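Alcohol oxidase (Myceliophthora thermophila, PDB 6F74) binds FAD and probably acts as a secreted VAO-type flavoprotein oxidase that passes electrons from an alcohol-like substrate to oxygen. Local coordinates at residues C38-S43 with H148-V153; S202-D207 with T217-N222; S358-F363 with E463-N468. One frame throughout, in Å; residues are numbered along the deposited sequence.

Contact 1 of 3, residues C38-S43 with H148-V153; sequences CWPDNS and HNIRLV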
# COMPACT_ATOMS: atom_id res chain seq x y z
N CYS A 38 -31.81 10.42 -12.62
CA CYS A 38 -31.00 9.67 -13.59
C CYS A 38 -30.58 8.24 -13.15
O CYS A 38 -30.14 7.43 -13.97
CB CYS A 38 -29.75 10.49 -13.97
SG CYS A 38 -28.76 11.04 -12.58
N TRP A 39 -30.69 7.95 -11.86
CA TRP A 39 -30.27 6.66 -11.32
C TRP A 39 -31.20 5.59 -11.86
O TRP A 39 -32.39 5.75 -11.80
CB TRP A 39 -30.29 6.69 -9.80
CG TRP A 39 -29.70 5.49 -9.12
CD1 TRP A 39 -30.37 4.46 -8.54
CD2 TRP A 39 -28.29 5.21 -8.94
NE1 TRP A 39 -29.50 3.55 -8.02
CE2 TRP A 39 -28.21 3.97 -8.25
CE3 TRP A 39 -27.10 5.87 -9.30
CZ2 TRP A 39 -27.00 3.38 -7.91
CZ3 TRP A 39 -25.89 5.30 -8.96
CH2 TRP A 39 -25.84 4.05 -8.27
N PRO A 40 -30.65 4.48 -12.40
CA PRO A 40 -31.53 3.41 -12.89
C PRO A 40 -32.47 2.85 -11.82
O PRO A 40 -32.04 2.68 -10.68
CB PRO A 40 -30.54 2.34 -13.36
CG PRO A 40 -29.24 3.03 -13.54
CD PRO A 40 -29.23 4.14 -12.53
N ASP A 41 -33.73 2.57 -12.18
CA ASP A 41 -34.73 2.07 -11.22
C ASP A 41 -34.53 0.58 -10.96
O ASP A 41 -33.67 -0.05 -11.58
CB ASP A 41 -36.19 2.39 -11.66
CG ASP A 41 -36.63 1.64 -12.91
OD1 ASP A 41 -35.93 0.72 -13.37
OD2 ASP A 41 -37.71 1.95 -13.42
N ASN A 42 -35.30 0.01 -10.04
CA ASN A 42 -35.06 -1.36 -9.61
C ASN A 42 -35.08 -2.37 -10.77
O ASN A 42 -34.26 -3.28 -10.81
CB ASN A 42 -36.00 -1.76 -8.46
CG ASN A 42 -35.80 -0.92 -7.18
OD1 ASN A 42 -36.77 -0.53 -6.54
ND2 ASN A 42 -34.53 -0.67 -6.78
N SER A 43 -35.98 -2.18 -11.74
CA SER A 43 -36.09 -3.10 -12.87
C SER A 43 -34.82 -3.14 -13.73
O SER A 43 -34.42 -4.20 -14.23
CB SER A 43 -37.31 -2.73 -13.74
OG SER A 43 -37.07 -1.51 -14.43
N HIS A 148 -24.93 4.31 -17.98
CA HIS A 148 -25.76 5.02 -17.03
C HIS A 148 -25.05 6.15 -16.28
O HIS A 148 -25.59 6.70 -15.32
CB HIS A 148 -26.48 4.06 -16.08
CG HIS A 148 -27.31 3.04 -16.78
ND1 HIS A 148 -28.59 3.26 -17.24
CD2 HIS A 148 -27.00 1.76 -17.13
CE1 HIS A 148 -29.06 2.16 -17.81
NE2 HIS A 148 -28.13 1.23 -17.74
N ASN A 149 -23.86 6.52 -16.77
CA ASN A 149 -23.04 7.59 -16.21
C ASN A 149 -22.86 7.45 -14.71
O ASN A 149 -23.02 8.42 -13.94
CB ASN A 149 -23.64 8.94 -16.62
CG ASN A 149 -22.93 10.13 -15.99
OD1 ASN A 149 -21.70 10.20 -15.99
ND2 ASN A 149 -23.70 11.06 -15.46
N ILE A 150 -22.57 6.23 -14.29
CA ILE A 150 -22.40 5.90 -12.88
C ILE A 150 -20.89 5.71 -12.67
O ILE A 150 -20.21 5.05 -13.50
CB ILE A 150 -23.14 4.59 -12.52
CG1 ILE A 150 -24.64 4.77 -12.68
CG2 ILE A 150 -22.82 4.13 -11.11
CD1 ILE A 150 -25.48 3.59 -12.20
N ARG A 151 -20.40 6.23 -11.55
CA ARG A 151 -18.99 6.17 -11.21
C ARG A 151 -18.53 4.73 -11.02
O ARG A 151 -19.13 3.97 -10.23
CB ARG A 151 -18.68 6.98 -9.93
CG ARG A 151 -17.24 6.87 -9.45
CD ARG A 151 -16.94 7.62 -8.20
NE ARG A 151 -15.55 7.43 -7.80
CZ ARG A 151 -14.96 8.05 -6.76
NH1 ARG A 151 -15.65 8.91 -6.00
NH2 ARG A 151 -13.67 7.80 -6.46
N LEU A 152 -17.48 4.34 -11.75
CA LEU A 152 -16.95 2.99 -11.65
C LEU A 152 -15.80 2.99 -10.66
O LEU A 152 -14.84 3.72 -10.82
CB LEU A 152 -16.47 2.45 -13.00
CG LEU A 152 -15.96 1.00 -13.00
CD1 LEU A 152 -17.10 0.03 -12.75
CD2 LEU A 152 -15.29 0.67 -14.32
N VAL A 153 -15.91 2.13 -9.64
CA VAL A 153 -14.90 1.95 -8.64
C VAL A 153 -14.30 0.55 -8.78
O VAL A 153 -15.01 -0.43 -8.83
CB VAL A 153 -15.47 2.21 -7.22
CG1 VAL A 153 -14.38 2.07 -6.17
CG2 VAL A 153 -16.11 3.61 -7.13
O HOH W 1 -27.81 8.17 -15.43
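P40 and H148 bring the two backbones closest, with CA atoms 7.3 Å apart, where the loop before helix 42-52 passes the turn after helix 135-147. No direct hydrogen bond joins the segments. The P40 ring lies over one face of the H148 imidazole. Its CG does the touching, in a CH-pi contact 4.1 Å from the centroid of the H148 ring. P40 CD meets the end of I150, at 3.8 Å from I150 CD1. I150 is extended along its longer branch, with CD1 anti to CA (chi2 -173°). This brings CD1 over the six-membered ring of W39, 4.1 Å from the ring centroid. P40 CD lies toward the rim of that same face, so the proline and the isoleucine share it. The second branch also takes part: I150 CG2 is 3.9 Å from W39 CZ3. W45, from helix 42-52, touches W39, P40 and I150. One water links the backbones. It donates to C38 O at 2.8 Å and to H148 O at 2.7 Å, which satisfies both carbonyls beside the apolar patch. C38 is tied by a disulfide to C32. The turn carrying H148 and I150 is a Schellman motif, with N149 as its positive-phi C-prime residue; it ends helix 135-147 and leads into strand 152-155 of the FAD-binding domain.

Contact 2 of 3, residues S202-D207 with T217-N222; sequences SAIHID and TVAQAN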
# COMPACT_ATOMS: atom_id res chain seq x y z
N SER A 202 13.21 -16.64 -15.45
CA SER A 202 11.89 -17.20 -15.21
C SER A 202 10.84 -16.10 -14.96
O SER A 202 11.18 -14.92 -14.74
CB SER A 202 11.93 -18.18 -14.04
OG SER A 202 12.82 -19.26 -14.27
N ALA A 203 9.57 -16.51 -15.02
CA ALA A 203 8.47 -15.61 -14.73
C ALA A 203 7.26 -16.31 -14.13
O ALA A 203 7.19 -17.55 -14.15
CB ALA A 203 8.07 -14.85 -15.97
N ILE A 204 6.35 -15.51 -13.56
CA ILE A 204 5.03 -15.99 -13.19
C ILE A 204 3.96 -15.19 -13.94
O ILE A 204 3.98 -13.95 -13.92
CB ILE A 204 4.80 -16.01 -11.66
CG1 ILE A 204 5.73 -17.06 -11.03
CG2 ILE A 204 3.35 -16.36 -11.35
CD1 ILE A 204 5.58 -17.31 -9.53
N HIS A 205 3.07 -15.91 -14.62
CA HIS A 205 1.88 -15.32 -15.23
C HIS A 205 0.82 -15.24 -14.15
O HIS A 205 0.24 -16.25 -13.75
CB HIS A 205 1.40 -16.15 -16.43
CG HIS A 205 0.29 -15.49 -17.21
ND1 HIS A 205 -0.37 -16.09 -18.25
CD2 HIS A 205 -0.33 -14.31 -17.00
CE1 HIS A 205 -1.31 -15.29 -18.70
NE2 HIS A 205 -1.31 -14.20 -17.96
N ILE A 206 0.59 -14.04 -13.64
CA ILE A 206 -0.46 -13.85 -12.66
C ILE A 206 -1.73 -13.53 -13.44
O ILE A 206 -1.96 -12.37 -13.77
CB ILE A 206 -0.13 -12.74 -11.66
CG1 ILE A 206 1.27 -12.98 -11.06
CG2 ILE A 206 -1.18 -12.68 -10.57
CD1 ILE A 206 1.78 -11.84 -10.18
N ASP A 207 -2.53 -14.56 -13.73
CA ASP A 207 -3.68 -14.46 -14.63
C ASP A 207 -4.95 -14.25 -13.83
O ASP A 207 -5.85 -15.07 -13.83
CB ASP A 207 -3.77 -15.72 -15.52
CG ASP A 207 -4.57 -15.50 -16.80
OD1 ASP A 207 -5.13 -14.38 -17.02
OD2 ASP A 207 -4.63 -16.48 -17.59
N THR A 217 2.73 -19.18 -3.20
CA THR A 217 2.60 -20.65 -3.22
C THR A 217 3.21 -21.27 -4.49
O THR A 217 3.87 -22.30 -4.44
CB THR A 217 1.10 -21.01 -3.09
OG1 THR A 217 0.64 -20.58 -1.82
CG2 THR A 217 0.84 -22.53 -3.26
N VAL A 218 3.00 -20.62 -5.63
CA VAL A 218 3.56 -21.09 -6.91
C VAL A 218 5.06 -20.83 -7.01
O VAL A 218 5.81 -21.68 -7.51
CB VAL A 218 2.79 -20.48 -8.10
CG1 VAL A 218 3.44 -20.85 -9.43
CG2 VAL A 218 1.34 -20.98 -8.08
N ALA A 219 5.50 -19.66 -6.57
CA ALA A 219 6.95 -19.36 -6.55
C ALA A 219 7.72 -20.37 -5.68
O ALA A 219 8.79 -20.90 -6.08
CB ALA A 219 7.18 -17.95 -6.07
N GLN A 220 7.14 -20.68 -4.52
CA GLN A 220 7.72 -21.67 -3.61
C GLN A 220 7.77 -23.06 -4.21
O GLN A 220 8.78 -23.74 -4.13
CB GLN A 220 6.97 -21.66 -2.29
CG GLN A 220 7.57 -22.57 -1.23
CD GLN A 220 7.24 -22.13 0.21
OE1 GLN A 220 6.71 -21.04 0.46
NE2 GLN A 220 7.59 -22.99 1.18
N ALA A 221 6.69 -23.47 -4.87
CA ALA A 221 6.66 -24.78 -5.54
C ALA A 221 7.72 -24.88 -6.62
O ALA A 221 8.16 -25.96 -6.93
CB ALA A 221 5.28 -25.03 -6.13
N ASN A 222 8.13 -23.75 -7.19
CA ASN A 222 9.11 -23.72 -8.26
C ASN A 222 10.49 -23.22 -7.84
O ASN A 222 11.32 -22.91 -8.70
CB ASN A 222 8.52 -22.90 -9.41
CG ASN A 222 7.35 -23.61 -10.06
OD1 ASN A 222 7.54 -24.58 -10.79
ND2 ASN A 222 6.14 -23.16 -9.76
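V218 and A219, on helix 212-221, receive one side chain from the facing strand, that of I204. V218 comes first along the helix. Its CG1 branch is anti to the backbone N (chi1 175°) and approaches I204 CD1 at 4.1 Å, a loose apolar contact. A219 follows and is met more closely. I204 CD1 lies 3.8 Å from A219 N and 3.9 Å from A219 CB, so the methyl rests against the helix backbone as well as the short side chain. I204 and A219 are also the pair whose CA atoms lie nearest across the segments, 7.7 Å apart. Q220 turns to another neighbour, and its OE1 accepts a hydrogen bond from W420. N222 is the first residue to leave the helix. Its side chain folds back, and ND2 donates to V218 O at 2.7 Å, with an N-H...O angle of 150°. The donor is tilted 30° from the carbonyl plane. The N222 backbone N also makes a weak bond to V218 O, so two N-H groups of one residue use this oxygen near the helix end. No hydrogen bond crosses between the segments; the contact is buried apolar packing. Strand 203-208 runs between strands 179-185 and 296-306, and I204 also touches V182 and V304 there. Helix 212-221 covers I204, while A219 also packs on W416 of helix 415-422.

Contact 3 of 3, residues S358-F363 with E463-N468; sequences SFPGPF and EEVSSN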
# COMPACT_ATOMS: atom_id res chain seq x y z
N SER A 358 6.99 7.25 22.92
CA SER A 358 6.18 6.76 24.05
C SER A 358 5.14 5.83 23.48
O SER A 358 4.65 6.06 22.37
CB SER A 358 5.49 7.94 24.73
OG SER A 358 4.49 8.44 23.86
N PHE A 359 4.79 4.82 24.26
CA PHE A 359 3.87 3.75 23.82
C PHE A 359 2.96 3.42 24.98
O PHE A 359 3.39 3.53 26.12
CB PHE A 359 4.71 2.52 23.44
CG PHE A 359 3.95 1.47 22.70
CD1 PHE A 359 3.48 1.71 21.43
CD2 PHE A 359 3.72 0.22 23.27
CE1 PHE A 359 2.78 0.73 20.73
CE2 PHE A 359 3.06 -0.78 22.56
CZ PHE A 359 2.59 -0.52 21.29
N PRO A 360 1.71 3.01 24.73
CA PRO A 360 0.84 2.78 25.90
C PRO A 360 1.08 1.44 26.59
O PRO A 360 0.15 0.73 26.87
CB PRO A 360 -0.57 2.89 25.31
CG PRO A 360 -0.41 2.48 23.89
CD PRO A 360 0.96 2.94 23.46
N GLY A 361 2.31 1.15 26.96
CA GLY A 361 2.65 -0.12 27.55
C GLY A 361 4.04 -0.51 27.16
O GLY A 361 4.70 0.21 26.45
N PRO A 362 4.50 -1.67 27.65
CA PRO A 362 5.86 -2.10 27.34
C PRO A 362 6.04 -2.29 25.84
O PRO A 362 5.22 -2.94 25.19
CB PRO A 362 6.01 -3.42 28.08
CG PRO A 362 4.64 -3.82 28.50
CD PRO A 362 3.78 -2.59 28.56
N PHE A 363 7.09 -1.69 25.29
CA PHE A 363 7.43 -1.87 23.91
C PHE A 363 8.73 -2.69 23.79
O PHE A 363 8.73 -3.72 23.15
CB PHE A 363 7.51 -0.52 23.19
CG PHE A 363 7.81 -0.66 21.74
CD1 PHE A 363 6.95 -1.33 20.92
CD2 PHE A 363 8.96 -0.13 21.20
CE1 PHE A 363 7.22 -1.50 19.58
CE2 PHE A 363 9.24 -0.28 19.85
CZ PHE A 363 8.37 -0.96 19.05
N GLU A 463 2.31 12.65 24.77
CA GLU A 463 0.94 12.35 25.14
C GLU A 463 0.23 11.60 24.01
O GLU A 463 -0.75 10.87 24.26
CB GLU A 463 0.13 13.64 25.41
CG GLU A 463 0.85 14.95 25.85
CD GLU A 463 0.44 16.14 24.95
OE1 GLU A 463 -0.77 16.25 24.57
OE2 GLU A 463 1.33 16.99 24.62
N GLU A 464 0.70 11.81 22.78
CA GLU A 464 0.04 11.25 21.61
C GLU A 464 0.95 10.16 21.02
O GLU A 464 2.18 10.39 20.82
CB GLU A 464 -0.21 12.36 20.58
CG GLU A 464 -0.93 13.58 21.11
CD GLU A 464 -1.27 14.58 19.96
OE1 GLU A 464 -0.68 14.46 18.85
OE2 GLU A 464 -2.08 15.54 20.14
N VAL A 465 0.35 8.99 20.75
CA VAL A 465 1.07 7.90 20.13
C VAL A 465 1.31 8.24 18.67
O VAL A 465 0.37 8.52 17.93
CB VAL A 465 0.35 6.55 20.20
CG1 VAL A 465 1.26 5.45 19.64
CG2 VAL A 465 -0.00 6.25 21.66
N SER A 466 2.58 8.20 18.28
CA SER A 466 3.01 8.41 16.93
C SER A 466 3.72 7.13 16.49
O SER A 466 4.71 6.68 17.11
CB SER A 466 3.91 9.65 16.84
OG SER A 466 3.16 10.84 17.10
N SER A 467 3.23 6.53 15.41
CA SER A 467 3.93 5.43 14.77
C SER A 467 5.01 6.00 13.85
O SER A 467 4.72 6.89 13.01
CB SER A 467 2.97 4.64 13.92
OG SER A 467 2.50 5.52 12.89
N ASN A 468 6.23 5.53 14.04
CA ASN A 468 7.31 5.83 13.12
C ASN A 468 7.88 4.52 12.59
O ASN A 468 8.07 3.56 13.35
CB ASN A 468 8.35 6.67 13.82
CG ASN A 468 7.89 8.10 13.98
OD1 ASN A 468 7.85 8.84 12.98
ND2 ASN A 468 7.50 8.50 15.22
O HOH W 2 4.49 8.06 20.53
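V465 meets P360, the centre of an inverse gamma turn in the loop between strands 349-356 and 370-378. The turn is marked by a weak backbone bond from G361 N to F359 O. V465 is on the chain leading into strand 467-472, which pairs with strand 349-356 in a large antiparallel sheet. The contact lies where these two inner strands meet their loops, at the protein surface. From CB, the V465 side chain divides into two methyls. CB itself stays back, 4.9 Å from P360 CD. CG1 is anti to the backbone N (chi1 -174°) and passes S358 O at 4.4 Å, a distant approach. CG2 lies beside the backbone N and does the real touching, at 3.9 Å from P360 CD. The two side chains cross at about a right angle, and V465 also packs on F356. P360 CD has a second role inside its own loop. It sits toward the rim of one face of the F359 ring, 3.3 Å above the plane. F363 covers the opposite face, with CD1 over the ring centre. No direct hydrogen bond joins the two segments. S358 OG bonds to P462 O, just before 463-468, while E464 OE2 turns to Y517. One water bridges the backbones. It can donate to S358 O and, over a longer distance, to E464 O, but not all of its possible acceptors can be served at once. It also accepts a hydrogen bond from S466 N, with 3.0 Å between that nitrogen and the water oxygen.

In the fold
The three contacts are separate and follow one another along the chain. Contacts 1 and 2 have centres 39 Å apart and nearest atoms about 18 Å apart. The second segment of contact 1 and both segments of contact 2 belong to the FAD-binding domain. In contact 1 the I150 side chain is about 12 Å from that of T154, which binds FAD. Contacts 2 and 3 lie away from the known FAD-binding residues, on opposite sides of the chain's centre, with centres 40 Å apart. Contact 3 sits at the ends of two strands of the seven-stranded antiparallel sheet, and its centre is 46 Å from that of contact 1.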